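Long-range contact in aminopeptidase C (Lactobacillus rhamnosus, PDB 4K7C), which probably works as a cysteine aminopeptidase of the papain-like clan, removing residues from the amino ends of peptides: residues F111-L123 with K179-V191. Numbering follows the deposited sequence.
Sequences FYENVLKTADQPL and KLRKDAVTLRKLV
The carbonyl oxygen of Gln-121 is gripped by both terminal nitrogens of Arg-188: NH2 lies 2.7 Å and NH1 3.0 Å from this O, and the oxygen sits in the guanidinium plane. A bend at chi3 (55°), after an extended chi2, brings the guanidinium to the loop 118-123. NH1 also makes a weak bond to the carbonyl of Thr-118 and donates to a water that binds Val-115 O and Thr-118 OG1, tying the last helical turn to the type I turn of Thr-118 to Gln-121. Ala-119 O lies over one guanidinium face; Leu-123 covers the other, its CD1 3.5 Å from Arg-188 NE. Tyr-357 of the second subunit also packs on this arginine.

Beyond the guanidinium, helices 96-117 and 170-192 run side by side, their local axes 9.3 Å apart and inclined at 36°. Val-115 sets CG1 against Arg-188 CG and CG2 against Ala-184, while Leu-116 CD2 meets Val-191 CG2 at 3.7 Å. Toward the N-terminal ends of the two segments, Phe-111 lays its ring edge by Leu-180, CE2 3.2 Å from that residue's O. Tyr-112 is a knob among Lys-179, Leu-180, Asp-183 and Leu-187, and its OH, hydrogen-bonded to Asp-211 of helix 197-219, comes within 2.5 Å of Asp-183 OD2. That carboxylate oxygen offers its syn lone pair to Lys-179 NZ at 2.8 Å.

A leucine in place of Arg-188 has no N-H to offer Gln-121 O, and the loop would probably be freer to move. The contact thus exemplifies a helix pair with an apolar middle and polar groups toward both ends, in which one side chain, through its directional N-H groups, can fix the path of the chain as it leaves the neighbouring helix.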
ATOM      1  N   PHE A 111       7.011 -33.238 -28.847  1.00 19.65           N
ATOM      2  CA  PHE A 111       6.567 -34.176 -27.853  1.00 18.55           C
ATOM      3  C   PHE A 111       5.836 -35.379 -28.492  1.00 19.84           C
ATOM      4  O   PHE A 111       6.101 -36.527 -28.147  1.00 20.25           O
ATOM      5  CB  PHE A 111       5.665 -33.465 -26.828  1.00 19.66           C
ATOM      6  CG  PHE A 111       5.017 -34.399 -25.846  1.00 18.67           C
ATOM      7  CD1 PHE A 111       5.679 -34.819 -24.697  1.00 20.84           C
ATOM      8  CD2 PHE A 111       3.712 -34.790 -26.044  1.00 16.75           C
ATOM      9  CE1 PHE A 111       5.026 -35.679 -23.813  1.00 17.02           C
ATOM     10  CE2 PHE A 111       3.076 -35.654 -25.218  1.00 16.27           C
ATOM     11  CZ  PHE A 111       3.727 -36.104 -24.055  1.00 16.02           C
ATOM     12  N   TYR A 112       4.929 -35.118 -29.419  1.00 17.44           N
ATOM     13  CA  TYR A 112       4.172 -36.207 -30.034  1.00 18.19           C
ATOM     14  C   TYR A 112       5.146 -37.141 -30.770  1.00 19.12           C
ATOM     15  O   TYR A 112       4.956 -38.371 -30.778  1.00 19.21           O
ATOM     16  CB  TYR A 112       3.144 -35.694 -30.988  1.00 20.19           C
ATOM     17  CG  TYR A 112       2.042 -34.874 -30.392  1.00 19.12           C
ATOM     18  CD1 TYR A 112       1.488 -35.168 -29.139  1.00 17.46           C
ATOM     19  CD2 TYR A 112       1.485 -33.795 -31.099  1.00 18.70           C
ATOM     20  CE1 TYR A 112       0.410 -34.452 -28.608  1.00 17.27           C
ATOM     21  CE2 TYR A 112       0.409 -33.066 -30.590  1.00 17.50           C
ATOM     22  CZ  TYR A 112      -0.113 -33.341 -29.326  1.00 18.08           C
ATOM     23  OH  TYR A 112      -1.193 -32.635 -28.760  1.00 18.55           O
ATOM     24  N   GLU A 113       6.127 -36.577 -31.428  1.00 20.16           N
ATOM     25  CA  GLU A 113       7.072 -37.390 -32.207  1.00 19.96           C
ATOM     26  C   GLU A 113       7.923 -38.215 -31.234  1.00 22.22           C
ATOM     27  O   GLU A 113       8.280 -39.391 -31.514  1.00 20.61           O
ATOM     28  CB  GLU A 113       7.918 -36.527 -33.156  1.00 20.69           C
ATOM     29  CG  GLU A 113       7.119 -36.020 -34.360  1.00 21.52           C
ATOM     30  CD  GLU A 113       6.657 -37.169 -35.246  1.00 22.95           C
ATOM     31  OE1 GLU A 113       7.498 -38.118 -35.394  1.00 26.24           O
ATOM     32  OE2 GLU A 113       5.509 -37.142 -35.760  1.00 22.82           O
ATOM     33  N   ASN A 114       8.258 -37.627 -30.095  1.00 21.58           N
ATOM     34  CA  ASN A 114       8.983 -38.389 -29.044  1.00 20.04           C
ATOM     35  C   ASN A 114       8.183 -39.517 -28.444  1.00 19.96           C
ATOM     36  O   ASN A 114       8.735 -40.619 -28.171  1.00 21.88           O
ATOM     37  CB  ASN A 114       9.564 -37.462 -27.966  1.00 21.49           C
ATOM     38  CG  ASN A 114      10.862 -36.817 -28.411  1.00 26.91           C
ATOM     39  OD1 ASN A 114      11.562 -37.349 -29.260  1.00 28.31           O
ATOM     40  ND2 ASN A 114      11.210 -35.655 -27.827  1.00 25.75           N
ATOM     41  N   VAL A 115       6.886 -39.295 -28.253  1.00 19.21           N
ATOM     42  CA  VAL A 115       6.006 -40.288 -27.780  1.00 19.99           C
ATOM     43  C   VAL A 115       5.862 -41.439 -28.808  1.00 21.81           C
ATOM     44  O   VAL A 115       5.838 -42.637 -28.412  1.00 21.66           O
ATOM     45  CB  VAL A 115       4.572 -39.727 -27.534  1.00 21.09           C
ATOM     46  CG1 VAL A 115       3.607 -40.813 -27.251  1.00 20.33           C
ATOM     47  CG2 VAL A 115       4.587 -38.793 -26.305  1.00 22.68           C
ATOM     48  N   LEU A 116       5.723 -41.081 -30.075  1.00 22.58           N
ATOM     49  CA  LEU A 116       5.663 -42.085 -31.156  1.00 23.33           C
ATOM     50  C   LEU A 116       6.973 -42.961 -31.157  1.00 23.53           C
ATOM     51  O   LEU A 116       6.894 -44.177 -31.195  1.00 23.54           O
ATOM     52  CB  LEU A 116       5.388 -41.417 -32.499  1.00 22.31           C
ATOM     53  CG  LEU A 116       3.925 -40.996 -32.564  1.00 19.52           C
ATOM     54  CD1 LEU A 116       3.668 -40.150 -33.794  1.00 22.07           C
ATOM     55  CD2 LEU A 116       2.948 -42.153 -32.557  1.00 23.14           C
ATOM     56  N   LYS A 117       8.110 -42.313 -31.089  1.00 20.80           N
ATOM     57  CA  LYS A 117       9.360 -42.950 -31.151  1.00 24.79           C
ATOM     58  C   LYS A 117       9.601 -43.879 -29.972  1.00 26.88           C
ATOM     59  O   LYS A 117      10.296 -44.838 -30.127  1.00 25.57           O
ATOM     60  CB  LYS A 117      10.490 -41.946 -31.198  1.00 28.55           C
ATOM     61  CG  LYS A 117      10.828 -41.507 -32.612  1.00 39.88           C
ATOM     62  CD  LYS A 117      11.599 -40.193 -32.642  1.00 47.57           C
ATOM     63  CE  LYS A 117      12.908 -40.278 -31.872  1.00 55.03           C
ATOM     64  NZ  LYS A 117      13.669 -39.003 -32.051  1.00 59.92           N
ATOM     65  N   THR A 118       8.966 -43.639 -28.831  1.00 23.09           N
ATOM     66  CA  THR A 118       9.189 -44.460 -27.647  1.00 24.25           C
ATOM     67  C   THR A 118       7.963 -45.250 -27.334  1.00 20.52           C
ATOM     68  O   THR A 118       7.829 -45.818 -26.267  1.00 21.39           O
ATOM     69  CB  THR A 118       9.596 -43.545 -26.438  1.00 21.53           C
ATOM     70  OG1 THR A 118       8.580 -42.574 -26.230  1.00 22.72           O
ATOM     71  CG2 THR A 118      10.946 -42.891 -26.680  1.00 22.93           C
ATOM     72  N   ALA A 119       7.043 -45.341 -28.273  1.00 24.70           N
ATOM     73  CA  ALA A 119       5.760 -45.925 -27.976  1.00 23.35           C
ATOM     74  C   ALA A 119       5.833 -47.458 -27.772  1.00 27.93           C
ATOM     75  O   ALA A 119       4.912 -47.996 -27.191  1.00 26.97           O
ATOM     76  CB  ALA A 119       4.784 -45.634 -29.062  1.00 26.19           C
ATOM     77  N   ASP A 120       6.924 -48.059 -28.264  1.00 27.02           N
ATOM     78  CA  ASP A 120       7.243 -49.512 -28.071  1.00 38.82           C
ATOM     79  C   ASP A 120       7.980 -49.797 -26.730  1.00 36.83           C
ATOM     80  O   ASP A 120       8.214 -50.939 -26.367  1.00 37.54           O
ATOM     81  CB  ASP A 120       8.094 -50.042 -29.264  1.00 38.54           C
ATOM     82  CG  ASP A 120       9.415 -49.238 -29.456  1.00 48.96           C
ATOM     83  OD1 ASP A 120       9.535 -48.074 -28.965  1.00 43.72           O
ATOM     84  OD2 ASP A 120      10.337 -49.751 -30.145  1.00 54.93           O
ATOM     85  N   GLN A 121       8.313 -48.751 -25.987  1.00 31.06           N
ATOM     86  CA  GLN A 121       9.040 -48.894 -24.745  1.00 29.63           C
ATOM     87  C   GLN A 121       8.083 -48.795 -23.572  1.00 27.58           C
ATOM     88  O   GLN A 121       7.023 -48.146 -23.627  1.00 27.66           O
ATOM     89  CB  GLN A 121      10.164 -47.836 -24.635  1.00 33.54           C
ATOM     90  CG  GLN A 121      11.203 -47.907 -25.754  1.00 36.71           C
ATOM     91  CD  GLN A 121      12.066 -46.641 -25.821  1.00 38.44           C
ATOM     92  OE1 GLN A 121      12.279 -45.975 -24.805  1.00 40.24           O
ATOM     93  NE2 GLN A 121      12.561 -46.299 -27.016  1.00 41.88           N
ATOM     94  N   PRO A 122       8.407 -49.485 -22.485  1.00 29.33           N
ATOM     95  CA  PRO A 122       7.502 -49.476 -21.353  1.00 27.60           C
ATOM     96  C   PRO A 122       7.242 -48.053 -20.860  1.00 21.95           C
ATOM     97  O   PRO A 122       8.176 -47.208 -20.833  1.00 22.92           O
ATOM     98  CB  PRO A 122       8.251 -50.308 -20.297  1.00 29.51           C
ATOM     99  CG  PRO A 122       9.208 -51.136 -21.091  1.00 33.37           C
ATOM    100  CD  PRO A 122       9.634 -50.248 -22.221  1.00 30.47           C
ATOM    101  N   LEU A 123       6.013 -47.832 -20.432  1.00 26.29           N
ATOM    102  CA  LEU A 123       5.583 -46.559 -19.825  1.00 25.19           C
ATOM    103  C   LEU A 123       6.416 -46.092 -18.616  1.00 26.93           C
ATOM    104  O   LEU A 123       6.632 -44.878 -18.435  1.00 23.88           O
ATOM    105  CB  LEU A 123       4.124 -46.677 -19.444  1.00 24.70           C
ATOM    106  CG  LEU A 123       3.211 -45.471 -19.278  1.00 25.61           C
ATOM    107  CD1 LEU A 123       3.194 -44.528 -20.522  1.00 25.54           C
ATOM    108  CD2 LEU A 123       1.808 -45.954 -18.923  1.00 22.67           C
ATOM    109  N   LYS A 179      -3.136 -31.607 -21.822  1.00 18.26           N
ATOM    110  CA  LYS A 179      -3.534 -31.946 -23.218  1.00 15.96           C
ATOM    111  C   LYS A 179      -2.505 -32.937 -23.853  1.00 16.38           C
ATOM    112  O   LYS A 179      -2.887 -33.982 -24.450  1.00 19.06           O
ATOM    113  CB  LYS A 179      -3.659 -30.663 -24.065  1.00 18.40           C
ATOM    114  CG  LYS A 179      -3.984 -30.895 -25.537  1.00 15.95           C
ATOM    115  CD  LYS A 179      -5.268 -31.641 -25.779  1.00 19.42           C
ATOM    116  CE  LYS A 179      -5.824 -31.456 -27.189  1.00 22.90           C
ATOM    117  NZ  LYS A 179      -4.848 -31.740 -28.195  1.00 21.87           N
ATOM    118  N   LEU A 180      -1.224 -32.633 -23.739  1.00 15.99           N
ATOM    119  CA  LEU A 180      -0.193 -33.439 -24.343  1.00 17.92           C
ATOM    120  C   LEU A 180      -0.141 -34.806 -23.737  1.00 18.47           C
ATOM    121  O   LEU A 180      -0.072 -35.823 -24.474  1.00 18.91           O
ATOM    122  CB  LEU A 180       1.161 -32.799 -24.271  1.00 17.34           C
ATOM    123  CG  LEU A 180       1.348 -31.481 -24.977  1.00 16.87           C
ATOM    124  CD1 LEU A 180       2.698 -30.887 -24.637  1.00 18.42           C
ATOM    125  CD2 LEU A 180       1.127 -31.635 -26.509  1.00 18.64           C
ATOM    126  N   ARG A 181      -0.309 -34.869 -22.420  1.00 19.02           N
ATOM    127  CA  ARG A 181      -0.367 -36.203 -21.755  1.00 17.82           C
ATOM    128  C   ARG A 181      -1.560 -37.069 -22.171  1.00 16.98           C
ATOM    129  O   ARG A 181      -1.442 -38.290 -22.407  1.00 18.48           O
ATOM    130  CB  ARG A 181      -0.299 -36.007 -20.216  1.00 16.88           C
ATOM    131  CG  ARG A 181       1.034 -35.611 -19.685  1.00 17.72           C
ATOM    132  CD  ARG A 181       0.939 -35.375 -18.181  1.00 16.54           C
ATOM    133  NE  ARG A 181       2.221 -34.929 -17.655  1.00 15.40           N
ATOM    134  CZ  ARG A 181       2.461 -33.850 -16.923  1.00 19.01           C
ATOM    135  NH1 ARG A 181       1.503 -32.973 -16.590  1.00 18.69           N
ATOM    136  NH2 ARG A 181       3.690 -33.710 -16.460  1.00 19.54           N
ATOM    137  N   LYS A 182      -2.720 -36.481 -22.309  1.00 17.50           N
ATOM    138  CA  LYS A 182      -3.910 -37.128 -22.738  1.00 16.92           C
ATOM    139  C   LYS A 182      -3.693 -37.654 -24.146  1.00 19.63           C
ATOM    140  O   LYS A 182      -4.088 -38.767 -24.469  1.00 19.46           O
ATOM    141  CB  LYS A 182      -5.075 -36.168 -22.770  1.00 18.62           C
ATOM    142  CG  LYS A 182      -6.317 -36.780 -23.362  1.00 22.69           C
ATOM    143  CD  LYS A 182      -7.483 -35.829 -23.349  1.00 25.69           C
ATOM    144  CE  LYS A 182      -8.762 -36.589 -23.739  1.00 32.63           C
ATOM    145  NZ  LYS A 182      -8.780 -36.625 -25.176  1.00 38.11           N
ATOM    146  N   ASP A 183      -3.147 -36.795 -24.979  1.00 18.78           N
ATOM    147  CA  ASP A 183      -2.822 -37.209 -26.367  1.00 20.23           C
ATOM    148  C   ASP A 183      -1.739 -38.321 -26.431  1.00 21.89           C
ATOM    149  O   ASP A 183      -1.764 -39.185 -27.345  1.00 19.09           O
ATOM    150  CB  ASP A 183      -2.395 -35.997 -27.175  1.00 20.33           C
ATOM    151  CG  ASP A 183      -3.526 -35.064 -27.508  1.00 18.08           C
ATOM    152  OD1 ASP A 183      -4.728 -35.455 -27.435  1.00 20.25           O
ATOM    153  OD2 ASP A 183      -3.183 -33.908 -27.890  1.00 18.51           O
ATOM    154  N   ALA A 184      -0.780 -38.334 -25.500  1.00 20.66           N
ATOM    155  CA  ALA A 184       0.218 -39.396 -25.429  1.00 20.57           C
ATOM    156  C   ALA A 184      -0.459 -40.725 -25.186  1.00 21.42           C
ATOM    157  O   ALA A 184      -0.091 -41.741 -25.756  1.00 22.24           O
ATOM    158  CB  ALA A 184       1.233 -39.131 -24.311  1.00 20.26           C
ATOM    159  N   VAL A 185      -1.496 -40.746 -24.356  1.00 22.50           N
ATOM    160  CA  VAL A 185      -2.265 -41.975 -24.169  1.00 21.38           C
ATOM    161  C   VAL A 185      -2.801 -42.537 -25.498  1.00 23.83           C
ATOM    162  O   VAL A 185      -2.659 -43.730 -25.818  1.00 20.69           O
ATOM    163  CB  VAL A 185      -3.486 -41.786 -23.255  1.00 21.54           C
ATOM    164  CG1 VAL A 185      -4.166 -43.119 -23.046  1.00 24.50           C
ATOM    165  CG2 VAL A 185      -3.110 -41.233 -21.860  1.00 19.29           C
ATOM    166  N   THR A 186      -3.396 -41.645 -26.276  1.00 22.51           N
ATOM    167  CA  THR A 186      -4.060 -41.981 -27.520  1.00 23.37           C
ATOM    168  C   THR A 186      -2.988 -42.448 -28.523  1.00 21.89           C
ATOM    169  O   THR A 186      -3.169 -43.466 -29.215  1.00 24.45           O
ATOM    170  CB  THR A 186      -4.772 -40.746 -28.100  1.00 22.68           C
ATOM    171  OG1 THR A 186      -5.754 -40.260 -27.157  1.00 22.63           O
ATOM    172  CG2 THR A 186      -5.436 -41.045 -29.373  1.00 23.72           C
ATOM    173  N   LEU A 187      -1.879 -41.749 -28.577  1.00 18.63           N
ATOM    174  CA  LEU A 187      -0.777 -42.081 -29.515  1.00 21.71           C
ATOM    175  C   LEU A 187      -0.143 -43.455 -29.220  1.00 27.48           C
ATOM    176  O   LEU A 187       0.068 -44.317 -30.163  1.00 25.19           O
ATOM    177  CB  LEU A 187       0.297 -41.008 -29.589  1.00 20.88           C
ATOM    178  CG  LEU A 187      -0.052 -39.636 -30.217  1.00 22.25           C
ATOM    179  CD1 LEU A 187       1.127 -38.680 -30.012  1.00 22.22           C
ATOM    180  CD2 LEU A 187      -0.367 -39.755 -31.685  1.00 21.84           C
ATOM    181  N   ARG A 188       0.136 -43.730 -27.934  1.00 22.77           N
ATOM    182  CA  ARG A 188       0.621 -45.079 -27.561  1.00 22.62           C
ATOM    183  C   ARG A 188      -0.371 -46.186 -27.907  1.00 22.61           C
ATOM    184  O   ARG A 188       0.040 -47.307 -28.354  1.00 24.46           O
ATOM    185  CB  ARG A 188       1.105 -45.151 -26.072  1.00 21.63           C
ATOM    186  CG  ARG A 188       2.364 -44.304 -25.796  1.00 23.34           C
ATOM    187  CD  ARG A 188       2.869 -44.348 -24.327  1.00 24.13           C
ATOM    188  NE  ARG A 188       3.113 -45.724 -23.837  1.00 20.55           N
ATOM    189  CZ  ARG A 188       4.268 -46.359 -23.895  1.00 23.06           C
ATOM    190  NH1 ARG A 188       5.334 -45.766 -24.363  1.00 20.45           N
ATOM    191  NH2 ARG A 188       4.373 -47.623 -23.420  1.00 25.08           N
ATOM    192  N   LYS A 189      -1.635 -45.908 -27.694  1.00 21.38           N
ATOM    193  CA  LYS A 189      -2.689 -46.833 -28.017  1.00 24.92           C
ATOM    194  C   LYS A 189      -2.739 -47.154 -29.530  1.00 28.76           C
ATOM    195  O   LYS A 189      -2.763 -48.306 -29.934  1.00 24.14           O
ATOM    196  CB  LYS A 189      -4.039 -46.294 -27.591  1.00 24.59           C
ATOM    197  CG  LYS A 189      -4.966 -47.464 -27.501  1.00 33.60           C
ATOM    198  CD  LYS A 189      -6.425 -47.195 -27.563  1.00 37.86           C
ATOM    199  CE  LYS A 189      -7.099 -48.522 -27.118  1.00 45.14           C
ATOM    200  NZ  LYS A 189      -8.157 -48.880 -28.092  1.00 48.36           N
ATOM    201  N   LEU A 190      -2.742 -46.119 -30.351  1.00 27.16           N
ATOM    202  CA  LEU A 190      -2.609 -46.257 -31.801  1.00 27.11           C
ATOM    203  C   LEU A 190      -1.424 -47.137 -32.198  1.00 30.80           C
ATOM    204  O   LEU A 190      -1.607 -48.048 -32.997  1.00 29.85           O
ATOM    205  CB  LEU A 190      -2.496 -44.872 -32.482  1.00 28.74           C
ATOM    206  CG  LEU A 190      -3.801 -44.078 -32.551  1.00 26.06           C
ATOM    207  CD1 LEU A 190      -3.514 -42.628 -32.853  1.00 26.22           C
ATOM    208  CD2 LEU A 190      -4.774 -44.597 -33.594  1.00 30.38           C
ATOM    209  N   VAL A 191      -0.236 -46.900 -31.655  1.00 27.78           N
ATOM    210  CA  VAL A 191       0.906 -47.729 -31.987  1.00 27.86           C
ATOM    211  C   VAL A 191       0.669 -49.176 -31.460  1.00 31.60           C
ATOM    212  O   VAL A 191       0.993 -50.130 -32.169  1.00 29.14           O
ATOM    213  CB  VAL A 191       2.182 -47.183 -31.424  1.00 26.48           C
ATOM    214  CG1 VAL A 191       3.331 -48.171 -31.587  1.00 28.67           C
ATOM    215  CG2 VAL A 191       2.524 -45.838 -32.033  1.00 27.30           C
TER
HETATM  216  O   HOH W   1       5.834 -43.171 -25.687  1.00 22.91           O
HETATM  217  O   HOH W   2       2.423 -48.472 -27.339  1.00 27.34           O